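Local structure of MobA-like NTP transferase domain-containing protein (Thermus thermophilus, 2DPW) at residues E99-F104 with Y217-V222; L114-V119 with N147-D152; K108-A113 with R211-P216. The protein is of unknown function but probably acts as a nucleotidyltransferase of the MobA-like kind. All blocks are in the same frame, centred on the assembly; numbering follows the deposited sequence.

Interaction 1. Residues E99-F104 with Y217-V222; sequences EEAVRF and YPEVGV
The phenol ring of Y217 does most of the work here, laid against one turn of the helix that begins at E99. The apolar part comes first. With CG anti to its carbonyl carbon (chi1 -51°), the Y217 ring presents one face to the helix, and A101 sits over that face: A101 CA lies 4.0 Å from the ring centroid, a CH-pi contact displaced somewhat toward the rim. A101 CB packs at 3.6 Å on Y217 CB and also meets the bent chain of E219 at CG, 3.8 Å away. One turn further along, F104 CB touches Y217 CE1 at 3.6 Å, and the two rings cross obliquely, their planes 43° apart.

The polar part is a single hydrogen bond at the rim. E100 runs out extended, crossing the tyrosine at about a right angle, and Y217 OH donates to E100 OE2 over 3.1 Å. The oxygen lies in the plane of the ring and accepts on its anti lone pair, with the carboxylate turned 72° from the ring. The other acid, E219, has its OE2 hydrogen-bonded to T98 OG1, the same hydroxyl that A101 N uses, so this carboxylate is tied to the start of the helix.

Residues 217-222, in the loop after strand 210-214, pack on helix 99-108 near its start. That helix links parallel strands 86-91 and 114-120 in a beta-alpha-beta crossover, consistent with the Rossmann-like GT-A fold. P218 and V220 lean on V119 of strand 114-120, while V102 faces A45 on another side of the helix.

Interaction 2. Residues L114-V119 with N147-D152; sequences LVYPIV and NLLLLD
Both L114 (chi1 179°) and Y116 (chi1 -179°) carry CG anti to the backbone N, whereas L151 has it anti to the carbonyl carbon (chi1 -53°). These settings put L114 and L151 side by side, pointing the same way, with L114 CD1 3.8 Å from L151 CD2. L149, again anti to its N, sends CD1 across the strand gap to Y116 CD1 at 3.9 Å, and the two side chains cross at about a right angle; the same methyl also reaches the L114 side chain.

The strands run antiparallel, and V115 and L150 form the hydrogen-bonded pair: V115 N gives to L150 O at 2.9 Å and L150 N to V115 O at 3.0 Å, both nearly straight. L114 and L151 make the adjoining non-hydrogen-bonded pair, with a CA-H...O contact from L114 CA to L150 O. V115 and L150 place their side chains on the sheet face opposite to L114 and L151.

Further along, the strands spread apart. L148 O lies in the plane of the Y116 ring, at its edge, 3.2 Å from Y116 CD1, while Y116 OH is hydrogen-bonded to G146 O. P117 brings its ring to the same carbonyl, CD 3.5 Å from L148 O, and CG rests on L148 CB. An alanine in place of P117 would lose the CG and CD contacts with L148 and would probably loosen the packing where the strands diverge.

Chemically, two backbone bonds fix the register in the centre of the mixed sheet, and aliphatic groups fill in around them. P117, which faces L148 in the register, has no backbone N-H to give, so the ladder cannot continue to L148 O as it does at V115; P117 CD and the edge of the Y116 ring lie at that oxygen instead.

Interaction 3. Residues K108-A113 with R211-P216; sequences KAPEAA and RALVTP
P110 and R211 cross obliquely, with the proline ring lying over one face of the guanidinium: P110 CG stands 3.9 Å above the guanidinium plane, over its centre, and P110 CB comes to 3.7 Å from R211 NH1. R211 gets there by a bend at chi3 (68°), which folds the charged group back over the pyrrolidine. This is van der Waals contact between a flat cation and aliphatic carbon. The polar end is held from elsewhere, by a salt bridge from R211 NE to E199, whose carboxylate also takes the backbone N of A212. Nearer its backbone, R211 CG approaches A112 CB at 4.4 Å.

L213 supplies the second half. Its CG is anti to the backbone N (chi1 179°), so the branch points at the end of helix 99-108 and the loop that follows. There L213 CD1 meets K108 CB at 3.9 Å and P110 CD at 4.1 Å, and also lies against the carbonyl of K108. The bent chain of K108 leads its amino group away from the leucine.

Residues 108-113 close a beta-alpha-beta crossover: they join helix 99-108 to strand 114-120, which is parallel to 86-91 with antiparallel 148-152 between. Residues 211-214 belong to strand 210-214, which pairs in parallel with strand 114-120. V115 of strand 114-120 touches both P110 and L213, and F104 of the helix covers L213 as well.

Interaction 2 is the buried one, two strands joined in the mixed sheet by backbone hydrogen bonds and mostly aliphatic side chains. Interactions 1 and 3 are only partly buried and rely on side chains: a tyrosine and carboxylate in the first, a proline against a guanidinium and a leucine in the third. Interaction 1 involves helix 99-108, which precedes strand 114-120, and its loop touches V119. R211 O and L213 O probably accept from Y116 N and I118 N, so strand 114-120 of interaction 2 and strand 210-214 of interaction 3 are neighbours in one sheet. V220 O probably accepts from N147 N of interaction 2, and F104 packs on P216 and T215 of interaction 3.

Interaction 1. Residues E99-F104 with Y217-V222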
# COMPACT_ATOMS: atom_id res chain seq x y z
N GLU A 99 -3.06 7.49 12.82
CA GLU A 99 -3.90 6.49 13.44
C GLU A 99 -5.33 6.63 12.94
O GLU A 99 -6.01 5.63 12.68
CB GLU A 99 -3.86 6.66 14.97
CG GLU A 99 -5.01 5.99 15.73
CD GLU A 99 -4.96 6.25 17.22
OE1 GLU A 99 -4.11 7.05 17.65
OE2 GLU A 99 -5.76 5.65 17.97
N GLU A 100 -5.78 7.87 12.79
CA GLU A 100 -7.14 8.11 12.32
C GLU A 100 -7.33 7.48 10.95
O GLU A 100 -8.33 6.81 10.69
CB GLU A 100 -7.41 9.61 12.26
CG GLU A 100 -8.88 9.96 12.23
CD GLU A 100 -9.12 11.45 12.36
OE1 GLU A 100 -8.28 12.11 13.02
OE2 GLU A 100 -10.13 11.96 11.83
N ALA A 101 -6.35 7.71 10.08
CA ALA A 101 -6.38 7.16 8.73
C ALA A 101 -6.42 5.63 8.80
O ALA A 101 -7.18 4.97 8.10
CB ALA A 101 -5.16 7.62 7.96
N VAL A 102 -5.60 5.06 9.67
CA VAL A 102 -5.57 3.62 9.80
C VAL A 102 -6.90 3.03 10.28
O VAL A 102 -7.41 2.06 9.70
CB VAL A 102 -4.45 3.18 10.75
CG1 VAL A 102 -4.56 1.69 11.04
CG2 VAL A 102 -3.10 3.49 10.12
N ARG A 103 -7.47 3.62 11.33
CA ARG A 103 -8.72 3.11 11.86
C ARG A 103 -9.86 3.24 10.87
O ARG A 103 -10.75 2.39 10.85
CB ARG A 103 -9.05 3.80 13.18
CG ARG A 103 -8.12 3.34 14.29
CD ARG A 103 -8.52 3.80 15.68
NE ARG A 103 -7.87 2.94 16.66
CZ ARG A 103 -7.84 3.18 17.97
NH1 ARG A 103 -8.42 4.27 18.47
NH2 ARG A 103 -7.22 2.32 18.77
N PHE A 104 -9.84 4.28 10.05
CA PHE A 104 -10.90 4.45 9.07
C PHE A 104 -10.96 3.20 8.21
O PHE A 104 -12.00 2.56 8.06
CB PHE A 104 -10.61 5.66 8.18
CG PHE A 104 -11.56 5.79 7.02
CD1 PHE A 104 -12.89 6.13 7.22
CD2 PHE A 104 -11.13 5.53 5.72
CE1 PHE A 104 -13.78 6.22 6.15
CE2 PHE A 104 -12.01 5.62 4.65
CZ PHE A 104 -13.33 5.96 4.87
N TYR A 217 -8.49 10.18 3.90
CA TYR A 217 -7.18 10.55 4.42
C TYR A 217 -6.09 10.30 3.40
O TYR A 217 -5.68 9.17 3.18
CB TYR A 217 -6.90 9.77 5.69
CG TYR A 217 -8.02 9.84 6.69
CD1 TYR A 217 -9.22 9.15 6.49
CD2 TYR A 217 -7.88 10.60 7.86
CE1 TYR A 217 -10.24 9.19 7.42
CE2 TYR A 217 -8.90 10.65 8.80
CZ TYR A 217 -10.07 9.95 8.58
OH TYR A 217 -11.05 9.99 9.56
N PRO A 218 -5.60 11.37 2.76
CA PRO A 218 -4.54 11.28 1.75
C PRO A 218 -3.16 10.84 2.26
O PRO A 218 -2.26 10.53 1.47
CB PRO A 218 -4.53 12.68 1.15
CG PRO A 218 -4.97 13.53 2.29
CD PRO A 218 -6.10 12.74 2.86
N GLU A 219 -2.98 10.81 3.58
CA GLU A 219 -1.70 10.39 4.16
C GLU A 219 -1.54 8.89 3.90
O GLU A 219 -0.47 8.32 4.13
CB GLU A 219 -1.65 10.67 5.67
CG GLU A 219 -2.83 10.15 6.46
CD GLU A 219 -3.96 11.16 6.54
OE1 GLU A 219 -4.41 11.66 5.48
OE2 GLU A 219 -4.41 11.45 7.66
N VAL A 220 -2.62 8.29 3.42
CA VAL A 220 -2.65 6.88 3.10
C VAL A 220 -1.89 6.59 1.81
O VAL A 220 -1.53 5.45 1.54
CB VAL A 220 -4.11 6.42 2.94
CG1 VAL A 220 -4.53 6.47 1.48
CG2 VAL A 220 -4.26 5.04 3.46
N GLY A 221 -1.63 7.64 1.03
CA GLY A 221 -0.94 7.45 -0.23
C GLY A 221 0.19 8.40 -0.58
O GLY A 221 1.00 8.10 -1.45
N VAL A 222 0.24 9.56 0.07
CA VAL A 222 1.30 10.52 -0.21
C VAL A 222 2.61 10.06 0.41
O VAL A 222 2.85 10.26 1.61
CB VAL A 222 0.97 11.92 0.34
CG1 VAL A 222 2.06 12.89 -0.06
CG2 VAL A 222 -0.36 12.39 -0.18

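Interaction 2. Residues L114-V119 with N147-D152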
# COMPACT_ATOMS: atom_id res chain seq x y z
N LEU A 114 -9.72 -8.96 -0.08
CA LEU A 114 -8.79 -7.90 -0.38
C LEU A 114 -9.50 -6.56 -0.51
O LEU A 114 -10.47 -6.44 -1.25
CB LEU A 114 -8.07 -8.26 -1.68
CG LEU A 114 -7.04 -7.27 -2.22
CD1 LEU A 114 -6.00 -8.02 -3.01
CD2 LEU A 114 -7.74 -6.22 -3.06
N VAL A 115 -9.00 -5.57 0.22
CA VAL A 115 -9.56 -4.23 0.16
C VAL A 115 -8.43 -3.23 -0.06
O VAL A 115 -7.45 -3.21 0.68
CB VAL A 115 -10.35 -3.88 1.44
CG1 VAL A 115 -10.97 -2.48 1.32
CG2 VAL A 115 -11.45 -4.91 1.64
N TYR A 116 -8.57 -2.40 -1.09
CA TYR A 116 -7.56 -1.41 -1.40
C TYR A 116 -8.03 0.02 -1.31
O TYR A 116 -8.78 0.50 -2.16
CB TYR A 116 -7.04 -1.64 -2.80
CG TYR A 116 -5.96 -0.68 -3.19
CD1 TYR A 116 -4.91 -0.42 -2.32
CD2 TYR A 116 -5.96 -0.08 -4.44
CE1 TYR A 116 -3.88 0.41 -2.68
CE2 TYR A 116 -4.93 0.76 -4.82
CZ TYR A 116 -3.89 1.00 -3.94
OH TYR A 116 -2.86 1.82 -4.30
N PRO A 117 -7.58 0.74 -0.27
CA PRO A 117 -7.97 2.14 -0.08
C PRO A 117 -7.49 3.09 -1.18
O PRO A 117 -6.31 3.08 -1.54
CB PRO A 117 -7.39 2.51 1.30
CG PRO A 117 -6.72 1.31 1.83
CD PRO A 117 -6.85 0.17 0.88
N ILE A 118 -8.40 3.90 -1.70
CA ILE A 118 -8.04 4.88 -2.73
C ILE A 118 -8.44 6.27 -2.27
O ILE A 118 -9.44 6.44 -1.59
CB ILE A 118 -8.74 4.59 -4.10
CG1 ILE A 118 -10.25 4.49 -3.89
CG2 ILE A 118 -8.17 3.33 -4.74
CD1 ILE A 118 -11.02 4.29 -5.18
N VAL A 119 -7.65 7.27 -2.66
CA VAL A 119 -7.90 8.66 -2.28
C VAL A 119 -8.37 9.56 -3.44
O VAL A 119 -7.83 9.51 -4.56
CB VAL A 119 -6.64 9.31 -1.67
CG1 VAL A 119 -6.98 10.67 -1.12
CG2 VAL A 119 -6.06 8.42 -0.60
N ASN A 147 -1.07 3.30 -0.25
CA ASN A 147 0.13 2.54 -0.07
C ASN A 147 -0.18 1.55 1.03
O ASN A 147 0.70 1.07 1.74
CB ASN A 147 1.25 3.49 0.34
CG ASN A 147 1.80 4.34 -0.83
OD1 ASN A 147 2.34 3.81 -1.79
ND2 ASN A 147 1.68 5.67 -0.72
N LEU A 148 -1.47 1.31 1.20
CA LEU A 148 -1.99 0.39 2.20
C LEU A 148 -2.80 -0.66 1.49
O LEU A 148 -3.42 -0.38 0.46
CB LEU A 148 -2.91 1.11 3.19
CG LEU A 148 -2.42 2.22 4.14
CD1 LEU A 148 -3.61 2.62 4.99
CD2 LEU A 148 -1.26 1.76 5.03
N LEU A 149 -2.79 -1.86 2.04
CA LEU A 149 -3.56 -2.96 1.48
C LEU A 149 -4.04 -3.84 2.62
O LEU A 149 -3.24 -4.39 3.39
CB LEU A 149 -2.72 -3.80 0.52
CG LEU A 149 -3.52 -4.83 -0.28
CD1 LEU A 149 -4.43 -4.14 -1.28
CD2 LEU A 149 -2.55 -5.74 -1.00
N LEU A 150 -5.35 -3.97 2.72
CA LEU A 150 -5.99 -4.76 3.76
C LEU A 150 -6.31 -6.18 3.24
O LEU A 150 -7.10 -6.36 2.31
CB LEU A 150 -7.27 -4.03 4.19
CG LEU A 150 -8.04 -4.61 5.37
CD1 LEU A 150 -7.11 -4.93 6.53
CD2 LEU A 150 -9.09 -3.59 5.79
N LEU A 151 -5.69 -7.19 3.86
CA LEU A 151 -5.90 -8.56 3.40
C LEU A 151 -6.43 -9.55 4.42
O LEU A 151 -6.14 -9.47 5.61
CB LEU A 151 -4.60 -9.18 2.89
CG LEU A 151 -3.74 -8.51 1.84
CD1 LEU A 151 -2.50 -9.36 1.69
CD2 LEU A 151 -4.50 -8.35 0.51
N ASP A 152 -7.19 -10.50 3.91
CA ASP A 152 -7.68 -11.58 4.73
C ASP A 152 -6.72 -12.69 4.32
O ASP A 152 -6.94 -13.36 3.31
CB ASP A 152 -9.09 -11.96 4.35
CG ASP A 152 -9.66 -12.98 5.26
OD1 ASP A 152 -10.08 -12.61 6.37
OD2 ASP A 152 -9.65 -14.18 4.90

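Interaction 3. Residues K108-A113 with R211-P216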
# COMPACT_ATOMS: atom_id res chain seq x y z
N LYS A 108 -14.04 1.00 8.12
CA LYS A 108 -14.92 1.15 6.97
C LYS A 108 -14.68 0.15 5.85
O LYS A 108 -15.44 0.09 4.88
CB LYS A 108 -14.80 2.57 6.45
CG LYS A 108 -15.07 3.58 7.53
CD LYS A 108 -16.45 3.38 8.12
CE LYS A 108 -16.75 4.39 9.23
NZ LYS A 108 -18.21 4.37 9.57
N ALA A 109 -13.64 -0.65 5.99
CA ALA A 109 -13.33 -1.65 4.98
C ALA A 109 -14.46 -2.64 4.89
O ALA A 109 -14.93 -3.14 5.90
CB ALA A 109 -12.04 -2.36 5.33
N PRO A 110 -14.92 -2.94 3.67
CA PRO A 110 -16.00 -3.91 3.52
C PRO A 110 -15.47 -5.31 3.76
O PRO A 110 -14.26 -5.52 3.74
CB PRO A 110 -16.45 -3.74 2.07
CG PRO A 110 -15.60 -2.73 1.45
CD PRO A 110 -14.57 -2.27 2.41
N GLU A 111 -16.37 -6.27 3.95
CA GLU A 111 -15.96 -7.65 4.15
C GLU A 111 -15.51 -8.28 2.84
O GLU A 111 -16.34 -8.76 2.06
CB GLU A 111 -17.12 -8.46 4.74
CG GLU A 111 -17.33 -8.26 6.24
CD GLU A 111 -16.06 -8.51 7.03
OE1 GLU A 111 -15.32 -9.47 6.70
OE2 GLU A 111 -15.79 -7.75 8.00
N ALA A 112 -14.20 -8.27 2.60
CA ALA A 112 -13.61 -8.84 1.37
C ALA A 112 -12.17 -9.30 1.58
O ALA A 112 -11.41 -8.70 2.34
CB ALA A 112 -13.67 -7.81 0.23
N ALA A 113 -11.81 -10.39 0.89
CA ALA A 113 -10.48 -10.97 0.97
C ALA A 113 -9.42 -9.91 0.78
O ALA A 113 -8.35 -9.94 1.41
CB ALA A 113 -10.32 -12.02 -0.11
N ARG A 211 -12.17 -5.30 -3.26
CA ARG A 211 -12.87 -4.03 -3.26
C ARG A 211 -11.98 -2.87 -2.89
O ARG A 211 -10.94 -3.05 -2.27
CB ARG A 211 -14.07 -4.11 -2.31
CG ARG A 211 -15.16 -5.00 -2.85
CD ARG A 211 -16.42 -4.91 -2.04
NE ARG A 211 -17.08 -3.61 -2.16
CZ ARG A 211 -18.20 -3.30 -1.52
NH1 ARG A 211 -18.78 -4.21 -0.72
NH2 ARG A 211 -18.74 -2.09 -1.66
N ALA A 212 -12.38 -1.67 -3.31
CA ALA A 212 -11.63 -0.45 -3.00
C ALA A 212 -12.34 0.28 -1.89
O ALA A 212 -13.55 0.12 -1.71
CB ALA A 212 -11.54 0.44 -4.22
N LEU A 213 -11.60 1.06 -1.13
CA LEU A 213 -12.19 1.83 -0.04
C LEU A 213 -11.83 3.29 -0.26
O LEU A 213 -10.66 3.67 -0.17
CB LEU A 213 -11.64 1.39 1.32
CG LEU A 213 -12.19 2.16 2.54
CD1 LEU A 213 -13.59 1.70 2.81
CD2 LEU A 213 -11.33 1.92 3.79
N VAL A 214 -12.83 4.10 -0.59
CA VAL A 214 -12.57 5.52 -0.77
C VAL A 214 -12.14 5.99 0.62
O VAL A 214 -12.95 5.97 1.55
CB VAL A 214 -13.82 6.28 -1.18
CG1 VAL A 214 -13.47 7.74 -1.40
CG2 VAL A 214 -14.41 5.67 -2.44
N THR A 215 -10.89 6.39 0.75
CA THR A 215 -10.35 6.82 2.03
C THR A 215 -9.97 8.29 1.99
O THR A 215 -8.99 8.66 1.35
CB THR A 215 -9.14 5.97 2.38
OG1 THR A 215 -9.51 4.59 2.33
CG2 THR A 215 -8.61 6.30 3.76
N PRO A 216 -10.74 9.14 2.69
CA PRO A 216 -10.61 10.59 2.81
C PRO A 216 -9.26 11.08 3.31
O PRO A 216 -8.93 12.25 3.16
CB PRO A 216 -11.72 10.97 3.78
CG PRO A 216 -12.63 9.80 3.77
CD PRO A 216 -11.69 8.65 3.70